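Long-range contacts in cruciferin (Brassica napus, PDB 3KGL), which probably serves as a seed storage protein, an 11S globulin that assembles from like subunits and holds a nutrient reserve for the seedling: residues A[338-343]-A[407-412]; A[345-350]-A[398-403]; A[357-362]-A[382-387]. One frame throughout, in Å; residues are numbered along the deposited sequence.

Contact 1. Residues A[338-343]-A[407-412]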
loop_
_atom_site.group_PDB
_atom_site.type_symbol
_atom_site.label_atom_id
_atom_site.label_comp_id
_atom_site.label_asym_id
_atom_site.label_seq_id
_atom_site.Cartn_x
_atom_site.Cartn_y
_atom_site.Cartn_z
ATOM N N PRO A 338 1.343 -10.272 -29.197
ATOM C CA PRO A 338 2.254 -9.819 -28.143
ATOM C C PRO A 338 1.693 -8.647 -27.345
ATOM O O PRO A 338 1.587 -7.538 -27.863
ATOM C CB PRO A 338 3.483 -9.369 -28.929
ATOM C CG PRO A 338 3.444 -10.171 -30.172
ATOM C CD PRO A 338 2.002 -10.311 -30.514
ATOM N N GLN A 339 1.348 -8.906 -26.090
ATOM C CA GLN A 339 0.805 -7.897 -25.186
ATOM C C GLN A 339 1.610 -7.837 -23.885
ATOM O O GLN A 339 2.335 -8.769 -23.548
ATOM C CB GLN A 339 -0.665 -8.216 -24.874
ATOM C CG GLN A 339 -0.891 -9.531 -24.108
ATOM C CD GLN A 339 -2.311 -10.066 -24.229
ATOM O OE1 GLN A 339 -2.843 -10.690 -23.299
ATOM N NE2 GLN A 339 -2.930 -9.832 -25.384
ATOM N N TRP A 340 1.490 -6.737 -23.156
ATOM C CA TRP A 340 2.001 -6.686 -21.794
ATOM C C TRP A 340 0.920 -6.111 -20.905
ATOM O O TRP A 340 -0.101 -5.674 -21.394
ATOM C CB TRP A 340 3.280 -5.867 -21.710
ATOM C CG TRP A 340 3.124 -4.354 -21.654
ATOM C CD1 TRP A 340 2.917 -3.585 -20.535
ATOM C CD2 TRP A 340 3.234 -3.429 -22.749
ATOM N NE1 TRP A 340 2.870 -2.255 -20.873
ATOM C CE2 TRP A 340 3.063 -2.133 -22.225
ATOM C CE3 TRP A 340 3.447 -3.576 -24.125
ATOM C CZ2 TRP A 340 3.089 -1.003 -23.019
ATOM C CZ3 TRP A 340 3.475 -2.450 -24.911
ATOM C CH2 TRP A 340 3.297 -1.182 -24.360
ATOM N N ASN A 341 1.119 -6.137 -19.599
ATOM C CA ASN A 341 0.160 -5.505 -18.710
ATOM C C ASN A 341 0.728 -4.207 -18.151
ATOM O O ASN A 341 1.833 -4.184 -17.607
ATOM C CB ASN A 341 -0.280 -6.472 -17.613
ATOM C CG ASN A 341 -1.050 -7.651 -18.169
ATOM O OD1 ASN A 341 -1.562 -7.577 -19.278
ATOM N ND2 ASN A 341 -1.126 -8.743 -17.412
ATOM N N ALA A 342 -0.029 -3.126 -18.315
ATOM C CA ALA A 342 0.444 -1.787 -17.985
ATOM C C ALA A 342 0.508 -1.537 -16.490
ATOM O O ALA A 342 1.319 -0.727 -16.032
ATOM C CB ALA A 342 -0.428 -0.757 -18.640
ATOM N N ASN A 343 -0.336 -2.237 -15.730
ATOM C CA ASN A 343 -0.518 -1.928 -14.306
ATOM C C ASN A 343 -0.772 -3.127 -13.408
ATOM O O ASN A 343 -1.194 -2.969 -12.262
ATOM C CB ASN A 343 -1.645 -0.907 -14.110
ATOM C CG ASN A 343 -3.003 -1.392 -14.654
ATOM O OD1 ASN A 343 -3.083 -2.279 -15.513
ATOM N ND2 ASN A 343 -4.078 -0.787 -14.153
ATOM N N GLN A 407 -5.081 -3.063 -17.561
ATOM C CA GLN A 407 -4.896 -2.515 -18.900
ATOM C C GLN A 407 -3.898 -3.343 -19.724
ATOM O O GLN A 407 -2.703 -3.353 -19.437
ATOM C CB GLN A 407 -4.407 -1.062 -18.816
ATOM C CG GLN A 407 -4.606 -0.238 -20.095
ATOM C CD GLN A 407 -6.012 0.357 -20.222
ATOM O OE1 GLN A 407 -6.753 0.449 -19.242
ATOM N NE2 GLN A 407 -6.376 0.770 -21.437
ATOM N N ILE A 408 -4.381 -4.031 -20.751
ATOM C CA ILE A 408 -3.488 -4.709 -21.687
ATOM C C ILE A 408 -3.049 -3.742 -22.807
ATOM O O ILE A 408 -3.851 -2.969 -23.325
ATOM C CB ILE A 408 -4.164 -5.954 -22.309
ATOM C CG1 ILE A 408 -5.049 -6.653 -21.287
ATOM C CG2 ILE A 408 -3.133 -6.941 -22.831
ATOM C CD1 ILE A 408 -5.393 -8.074 -21.660
ATOM N N ASN A 409 -1.764 -3.776 -23.148
ATOM C CA ASN A 409 -1.208 -3.014 -24.262
ATOM C C ASN A 409 -0.620 -3.957 -25.300
ATOM O O ASN A 409 0.217 -4.789 -24.982
ATOM C CB ASN A 409 -0.132 -2.046 -23.764
ATOM C CG ASN A 409 -0.725 -0.813 -23.084
ATOM O OD1 ASN A 409 -1.909 -0.519 -23.247
ATOM N ND2 ASN A 409 0.096 -0.088 -22.322
ATOM N N THR A 410 -1.073 -3.850 -26.539
ATOM C CA THR A 410 -0.599 -4.752 -27.577
ATOM C C THR A 410 0.634 -4.152 -28.272
ATOM O O THR A 410 0.801 -2.932 -28.297
ATOM C CB THR A 410 -1.721 -5.067 -28.611
ATOM O OG1 THR A 410 -2.219 -3.856 -29.188
ATOM C CG2 THR A 410 -2.870 -5.765 -27.945
ATOM N N LEU A 411 1.503 -5.002 -28.816
ATOM C CA LEU A 411 2.621 -4.518 -29.619
ATOM C C LEU A 411 2.291 -4.590 -31.092
ATOM O O LEU A 411 2.889 -3.886 -31.892
ATOM C CB LEU A 411 3.884 -5.326 -29.363
ATOM C CG LEU A 411 4.516 -5.250 -27.978
ATOM C CD1 LEU A 411 5.472 -6.409 -27.806
ATOM C CD2 LEU A 411 5.236 -3.932 -27.776
ATOM N N ALA A 412 1.342 -5.444 -31.456
ATOM C CA ALA A 412 0.950 -5.587 -32.858
ATOM C C ALA A 412 -0.560 -5.568 -33.026
ATOM O O ALA A 412 -1.284 -6.181 -32.244
ATOM C CB ALA A 412 1.532 -6.861 -33.450
#
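With chi1 of 81°, Trp-340 sets its CG between the backbone N and the carbonyl carbon, and Asn-409 across from it places CG, the start of its amide, anti to its own carbonyl carbon (chi1 -77°). Asn-409 CB makes a CH-pi contact, sitting over one face of the indole, 3.4 Å from the centroid of the six-membered ring of Trp-340. The amide plane of Asn-409 stands 80° from the ring plane, and its ND2 comes to 3.2 Å from Trp-340 CZ2. At the edge of the same ring, Leu-411 CD2 lies 3.7 Å from Trp-340 CZ3, while the CD1 branch of Leu-411 packs on Pro-338 CB. The other side of the strand pair holds Gln-339, Asn-341 and Ile-408; there the CG2 branch of Ile-408 crosses the extended Gln-339 at a slant, 3.4 Å from Gln-339 CB.

Trp-340 and Asn-409 form the hydrogen-bonded antiparallel pair, Trp-340 N to Asn-409 O being 3.0 Å and Asn-409 N to Trp-340 O 3.1 Å. Flanking this pair, Leu-411 N bonds to Pro-338 O and Ala-342 N to Gln-407 O. A side chain supplies the last link, Asn-343 OD1 accepting Gln-407 N at 3.0 Å, nearly straight.

The contact is antiparallel pairing within a sheet of the cupin domain: strand 408-410 pairs with strand 334-341, whose Gln-339 is backbone-bonded to Val-386 of strand 385-390. Phe-60 of the second subunit stacks on the Trp-340 ring, so the contact also faces the subunit interface.

Contact 2. Residues A[345-350]-A[398-403]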
loop_
_atom_site.group_PDB
_atom_site.type_symbol
_atom_site.label_atom_id
_atom_site.label_comp_id
_atom_site.label_asym_id
_atom_site.label_seq_id
_atom_site.Cartn_x
_atom_site.Cartn_y
_atom_site.Cartn_z
ATOM N N ASN A 345 0.460 -7.427 -12.306
ATOM C CA ASN A 345 1.207 -8.652 -12.460
ATOM C C ASN A 345 0.220 -9.739 -12.792
ATOM O O ASN A 345 -0.871 -9.769 -12.240
ATOM C CB ASN A 345 1.956 -8.974 -11.184
ATOM C CG ASN A 345 3.127 -8.067 -10.979
ATOM O OD1 ASN A 345 3.474 -7.278 -11.867
ATOM N ND2 ASN A 345 3.748 -8.159 -9.812
ATOM N N ALA A 346 0.585 -10.614 -13.716
ATOM C CA ALA A 346 -0.308 -11.686 -14.119
ATOM C C ALA A 346 0.186 -13.018 -13.591
ATOM O O ALA A 346 1.349 -13.164 -13.218
ATOM C CB ALA A 346 -0.432 -11.730 -15.634
ATOM N N VAL A 347 -0.724 -13.981 -13.544
ATOM C CA VAL A 347 -0.384 -15.363 -13.251
ATOM C C VAL A 347 -1.290 -16.227 -14.132
ATOM O O VAL A 347 -2.511 -16.090 -14.108
ATOM C CB VAL A 347 -0.495 -15.656 -11.739
ATOM C CG1 VAL A 347 -1.324 -16.907 -11.445
ATOM C CG2 VAL A 347 0.901 -15.698 -11.108
ATOM N N LEU A 348 -0.680 -17.066 -14.965
ATOM C CA LEU A 348 -1.409 -17.746 -16.029
ATOM C C LEU A 348 -1.512 -19.234 -15.770
ATOM O O LEU A 348 -0.514 -19.907 -15.485
ATOM C CB LEU A 348 -0.728 -17.512 -17.371
ATOM C CG LEU A 348 -1.347 -18.226 -18.571
ATOM C CD1 LEU A 348 -1.068 -17.442 -19.840
ATOM C CD2 LEU A 348 -0.825 -19.641 -18.709
ATOM N N TYR A 349 -2.724 -19.752 -15.890
ATOM C CA TYR A 349 -2.962 -21.165 -15.640
ATOM C C TYR A 349 -3.631 -21.784 -16.857
ATOM O O TYR A 349 -4.602 -21.237 -17.387
ATOM C CB TYR A 349 -3.814 -21.334 -14.377
ATOM C CG TYR A 349 -4.174 -22.749 -13.978
ATOM C CD1 TYR A 349 -3.320 -23.518 -13.199
ATOM C CD2 TYR A 349 -5.400 -23.297 -14.342
ATOM C CE1 TYR A 349 -3.667 -24.817 -12.817
ATOM C CE2 TYR A 349 -5.758 -24.584 -13.969
ATOM C CZ TYR A 349 -4.892 -25.338 -13.204
ATOM O OH TYR A 349 -5.269 -26.610 -12.840
ATOM N N VAL A 350 -3.084 -22.908 -17.312
ATOM C CA VAL A 350 -3.658 -23.638 -18.426
ATOM C C VAL A 350 -4.690 -24.615 -17.872
ATOM O O VAL A 350 -4.389 -25.385 -16.963
ATOM C CB VAL A 350 -2.563 -24.403 -19.174
ATOM C CG1 VAL A 350 -3.141 -25.171 -20.368
ATOM C CG2 VAL A 350 -1.500 -23.439 -19.616
ATOM N N ILE A 398 -6.678 -19.424 -17.798
ATOM C CA ILE A 398 -7.205 -18.372 -16.949
ATOM C C ILE A 398 -6.018 -17.533 -16.434
ATOM O O ILE A 398 -5.069 -18.092 -15.889
ATOM C CB ILE A 398 -8.074 -18.992 -15.803
ATOM C CG1 ILE A 398 -9.368 -18.201 -15.587
ATOM C CG2 ILE A 398 -7.282 -19.177 -14.524
ATOM C CD1 ILE A 398 -9.195 -16.694 -15.429
ATOM N N GLU A 399 -6.038 -16.216 -16.676
ATOM C CA GLU A 399 -5.063 -15.275 -16.094
ATOM C C GLU A 399 -5.651 -14.559 -14.871
ATOM O O GLU A 399 -6.776 -14.079 -14.916
ATOM C CB GLU A 399 -4.647 -14.203 -17.102
ATOM C CG GLU A 399 -4.122 -14.700 -18.445
ATOM C CD GLU A 399 -3.774 -13.555 -19.406
ATOM O OE1 GLU A 399 -3.333 -12.479 -18.935
ATOM O OE2 GLU A 399 -3.936 -13.733 -20.637
ATOM N N PHE A 400 -4.887 -14.479 -13.787
ATOM C CA PHE A 400 -5.255 -13.653 -12.637
ATOM C C PHE A 400 -4.332 -12.443 -12.546
ATOM O O PHE A 400 -3.154 -12.589 -12.247
ATOM C CB PHE A 400 -5.146 -14.437 -11.331
ATOM C CG PHE A 400 -6.168 -15.519 -11.176
ATOM C CD1 PHE A 400 -7.493 -15.214 -10.925
ATOM C CD2 PHE A 400 -5.804 -16.845 -11.256
ATOM C CE1 PHE A 400 -8.439 -16.216 -10.767
ATOM C CE2 PHE A 400 -6.744 -17.848 -11.097
ATOM C CZ PHE A 400 -8.062 -17.531 -10.854
ATOM N N LYS A 401 -4.869 -11.252 -12.786
ATOM C CA LYS A 401 -4.073 -10.022 -12.734
ATOM C C LYS A 401 -4.185 -9.305 -11.377
ATOM O O LYS A 401 -5.198 -9.424 -10.696
ATOM C CB LYS A 401 -4.472 -9.105 -13.888
ATOM C CG LYS A 401 -4.669 -9.875 -15.177
ATOM C CD LYS A 401 -4.391 -9.039 -16.415
ATOM C CE LYS A 401 -4.362 -9.925 -17.633
ATOM N NZ LYS A 401 -4.190 -9.168 -18.883
ATOM N N THR A 402 -3.143 -8.577 -10.977
ATOM C CA THR A 402 -3.142 -7.923 -9.662
ATOM C C THR A 402 -3.542 -6.459 -9.724
ATOM O O THR A 402 -2.910 -5.604 -9.102
ATOM C CB THR A 402 -1.789 -8.022 -8.955
ATOM O OG1 THR A 402 -0.751 -7.636 -9.865
ATOM C CG2 THR A 402 -1.558 -9.435 -8.489
ATOM N N ASN A 403 -4.595 -6.188 -10.480
ATOM C CA ASN A 403 -5.226 -4.889 -10.482
ATOM C C ASN A 403 -6.714 -5.114 -10.627
ATOM O O ASN A 403 -7.132 -5.929 -11.442
ATOM C CB ASN A 403 -4.699 -4.021 -11.635
ATOM C CG ASN A 403 -4.875 -2.528 -11.369
ATOM O OD1 ASN A 403 -5.997 -2.027 -11.254
ATOM N ND2 ASN A 403 -3.759 -1.818 -11.242
#
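Asn-345 N donates to Thr-402 OG1 at 2.7 Å, and Thr-402 N returns a bond to Asn-345 O at 2.9 Å, closing the end of the strand pair with one side-chain and one main-chain link. Thr-402 reaches this position because chi1 of 49° puts OG1 between its own backbone N and carbonyl carbon; CG2, anti to the carbonyl carbon, lies 3.8 Å from Asn-345 O.

Further along, Phe-400 N bonds to Val-347 O (2.9 Å), whereas the return bond from Val-347 N to Phe-400 O is weak, its angle at the hydrogen being 127°. Tyr-349 and Ile-398 form a regular antiparallel hydrogen-bonded pair, with Tyr-349 CB 4.1 Å from Ile-398 CG2. Between these pairs Leu-348 meets Glu-399 on the other side of the sheet, its CD1 4.3 Å from Glu-399 CG.

A second shell fixes the polar groups. Asn-345 OD1 accepts from Gln-382 N, and Tyr-349 OH is bonded to Arg-47. The extended Lys-401 chain carries NZ to Asn-341 OD1 and into a salt bridge with Glu-399 OE1 (3.4 Å); Glu-399 OE2 takes Trp-397 NE1. Gln-187 of the second subunit bonds to both Asn-345 ND2 and Thr-402 OG1.

A valine in place of Thr-402 would probably leave Asn-345 N and Gln-187 of the second subunit without their shared hydroxyl partner. The buried pair of strands in this cupin sheet thus combines main-chain pairing and apolar contacts with a charge pair, Lys-401 and Glu-399, whose opposite charges would tend to stabilise each other away from solvent.

Contact 3. Residues A[357-362]-A[382-387]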
loop_
_atom_site.group_PDB
_atom_site.type_symbol
_atom_site.label_atom_id
_atom_site.label_comp_id
_atom_site.label_asym_id
_atom_site.label_seq_id
_atom_site.Cartn_x
_atom_site.Cartn_y
_atom_site.Cartn_z
ATOM N N VAL A 357 4.511 -20.290 -25.885
ATOM C CA VAL A 357 4.600 -18.890 -25.498
ATOM C C VAL A 357 6.021 -18.373 -25.403
ATOM O O VAL A 357 6.960 -19.104 -25.089
ATOM C CB VAL A 357 3.821 -18.541 -24.176
ATOM C CG1 VAL A 357 3.463 -19.772 -23.348
ATOM C CG2 VAL A 357 4.617 -17.559 -23.341
ATOM N N GLN A 358 6.156 -17.090 -25.696
ATOM C CA GLN A 358 7.385 -16.374 -25.453
ATOM C C GLN A 358 7.105 -15.204 -24.504
ATOM O O GLN A 358 6.111 -14.486 -24.640
ATOM C CB GLN A 358 7.982 -15.887 -26.769
ATOM C CG GLN A 358 7.981 -16.940 -27.863
ATOM C CD GLN A 358 8.867 -16.572 -29.041
ATOM O OE1 GLN A 358 10.073 -16.361 -28.888
ATOM N NE2 GLN A 358 8.274 -16.505 -30.226
ATOM N N VAL A 359 7.988 -15.045 -23.528
ATOM C CA VAL A 359 7.922 -13.954 -22.576
ATOM C C VAL A 359 9.254 -13.210 -22.667
ATOM O O VAL A 359 10.319 -13.823 -22.565
ATOM C CB VAL A 359 7.722 -14.504 -21.153
ATOM C CG1 VAL A 359 7.453 -13.391 -20.166
ATOM C CG2 VAL A 359 6.595 -15.501 -21.144
ATOM N N VAL A 360 9.195 -11.897 -22.883
ATOM C CA VAL A 360 10.400 -11.078 -22.963
ATOM C C VAL A 360 10.435 -10.027 -21.835
ATOM O O VAL A 360 9.444 -9.317 -21.612
ATOM C CB VAL A 360 10.453 -10.363 -24.315
ATOM C CG1 VAL A 360 11.764 -9.612 -24.466
ATOM C CG2 VAL A 360 10.236 -11.353 -25.437
ATOM N N ASN A 361 11.561 -9.913 -21.127
ATOM C CA ASN A 361 11.649 -8.923 -20.044
ATOM C C ASN A 361 12.103 -7.534 -20.489
ATOM O O ASN A 361 12.027 -7.190 -21.673
ATOM C CB ASN A 361 12.457 -9.431 -18.833
ATOM C CG ASN A 361 13.921 -9.735 -19.157
ATOM O OD1 ASN A 361 14.614 -10.367 -18.352
ATOM N ND2 ASN A 361 14.397 -9.290 -20.320
ATOM N N ASP A 362 12.557 -6.736 -19.531
ATOM C CA ASP A 362 12.940 -5.356 -19.805
ATOM C C ASP A 362 14.371 -5.234 -20.344
ATOM O O ASP A 362 14.746 -4.208 -20.919
ATOM C CB ASP A 362 12.763 -4.503 -18.553
ATOM C CG ASP A 362 13.593 -5.001 -17.383
ATOM O OD1 ASP A 362 13.610 -6.238 -17.153
ATOM O OD2 ASP A 362 14.217 -4.146 -16.699
ATOM N N GLN A 382 4.286 -7.267 -14.458
ATOM C CA GLN A 382 4.025 -5.989 -15.118
ATOM C C GLN A 382 5.119 -5.499 -16.068
ATOM O O GLN A 382 6.218 -5.167 -15.632
ATOM C CB GLN A 382 3.805 -4.918 -14.055
ATOM C CG GLN A 382 4.006 -3.497 -14.556
ATOM C CD GLN A 382 3.831 -2.467 -13.463
ATOM O OE1 GLN A 382 4.323 -2.633 -12.342
ATOM N NE2 GLN A 382 3.126 -1.391 -13.785
ATOM N N GLY A 383 4.816 -5.425 -17.362
ATOM C CA GLY A 383 5.797 -4.964 -18.333
ATOM C C GLY A 383 6.433 -6.042 -19.197
ATOM O O GLY A 383 6.804 -5.798 -20.347
ATOM N N PHE A 384 6.601 -7.233 -18.640
ATOM C CA PHE A 384 6.979 -8.374 -19.448
ATOM C C PHE A 384 5.937 -8.539 -20.552
ATOM O O PHE A 384 4.741 -8.404 -20.310
ATOM C CB PHE A 384 7.038 -9.631 -18.591
ATOM C CG PHE A 384 8.204 -9.670 -17.651
ATOM C CD1 PHE A 384 8.633 -8.526 -17.017
ATOM C CD2 PHE A 384 8.859 -10.859 -17.384
ATOM C CE1 PHE A 384 9.704 -8.562 -16.141
ATOM C CE2 PHE A 384 9.928 -10.896 -16.503
ATOM C CZ PHE A 384 10.348 -9.745 -15.880
ATOM N N SER A 385 6.401 -8.816 -21.760
ATOM C CA SER A 385 5.527 -8.919 -22.918
ATOM C C SER A 385 5.434 -10.363 -23.389
ATOM O O SER A 385 6.443 -11.078 -23.447
ATOM C CB SER A 385 5.998 -7.987 -24.047
ATOM O OG SER A 385 7.244 -7.380 -23.731
ATOM N N VAL A 386 4.216 -10.775 -23.733
ATOM C CA VAL A 386 3.891 -12.182 -23.899
ATOM C C VAL A 386 3.250 -12.446 -25.240
ATOM O O VAL A 386 2.328 -11.735 -25.632
ATOM C CB VAL A 386 2.862 -12.636 -22.833
ATOM C CG1 VAL A 386 2.669 -14.161 -22.842
ATOM C CG2 VAL A 386 3.282 -12.171 -21.467
ATOM N N VAL A 387 3.726 -13.477 -25.939
ATOM C CA VAL A 387 2.963 -14.043 -27.051
ATOM C C VAL A 387 2.660 -15.522 -26.810
ATOM O O VAL A 387 3.448 -16.243 -26.196
ATOM C CB VAL A 387 3.655 -13.861 -28.398
ATOM C CG1 VAL A 387 4.714 -14.941 -28.598
ATOM C CG2 VAL A 387 2.625 -13.906 -29.509
#
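The ring of Phe-384 has Asn-361 CB over one face, 3.8 Å from the ring centroid and 18° off the ring normal, a CH-pi contact offset toward the rim. The nearest ring atom is Phe-384 CZ, at 3.6 Å from Asn-361 CB. Near the ring plane, at its edge, lies Val-359 CG1, 4.0 Å from Phe-384 CD2. Phe-384 has CG anti to the carbonyl carbon, and Val-359 has CG1 anti to its backbone N (chi1 -172°), which puts that methyl at the ring edge.

Val-357, Val-359 and Val-386 share one side of the sheet, where Val-386 CG1 meets Val-357 CG2 at 3.9 Å and stays more distant from Val-359 CG2. Residues of strand 377-380 cover this valine patch: Leu-378 touches Val-357 and Val-359, and Ile-380 touches Val-386.

Strands 354-360 and 385-390 are antiparallel neighbours in one sheet of the C-terminal cupin domain, and the short axes run 168° apart. Their register is given by two hydrogen-bonded pairs, Gln-358 with Val-387 and Val-360 with Ser-385, on either side of the non-hydrogen-bonded pair Val-359 with Val-386. In the first pair Gln-358 N to Val-387 O and Val-387 N to Gln-358 O both measure 2.9 Å; in the second, Ser-385 N reaches Val-360 O at 3.1 Å.

On the side opposite the valine patch, Gln-358 and Val-387 lie side by side and point the same way, with Gln-358 CB 3.9 Å from Val-387 CG1. The amide end of Gln-358 continues past this contact, its NE2 bonding to Thr-224 OG1 of the second subunit. Ile-219 of that subunit packs on Ser-385, and Gly-222 on Val-360.

Overall arrangement
All three contacts belong to the C-terminal cupin domain. Contacts 1 and 3 occupy the same antiparallel sheet, their centres about 9 Å apart, where strands 334-341 and 385-390 are neighbours. Contact 2 lies in the other sheet of the domain, its centre about 13 Å from each of them. Along the chain the segments are enclosed one within another: 338-343 pairs with 407-412, 345-350 with 398-403, and 357-362 with 382-387. Probable hydrogen bonds join them, Asn-343 O with Asn-403 ND2 between contacts 1 and 2, and Ala-342 O with Gln-382 NE2 between contacts 1 and 3. Each contact also touches the second subunit, so residues of both sheets of the domain reach the subunit interface.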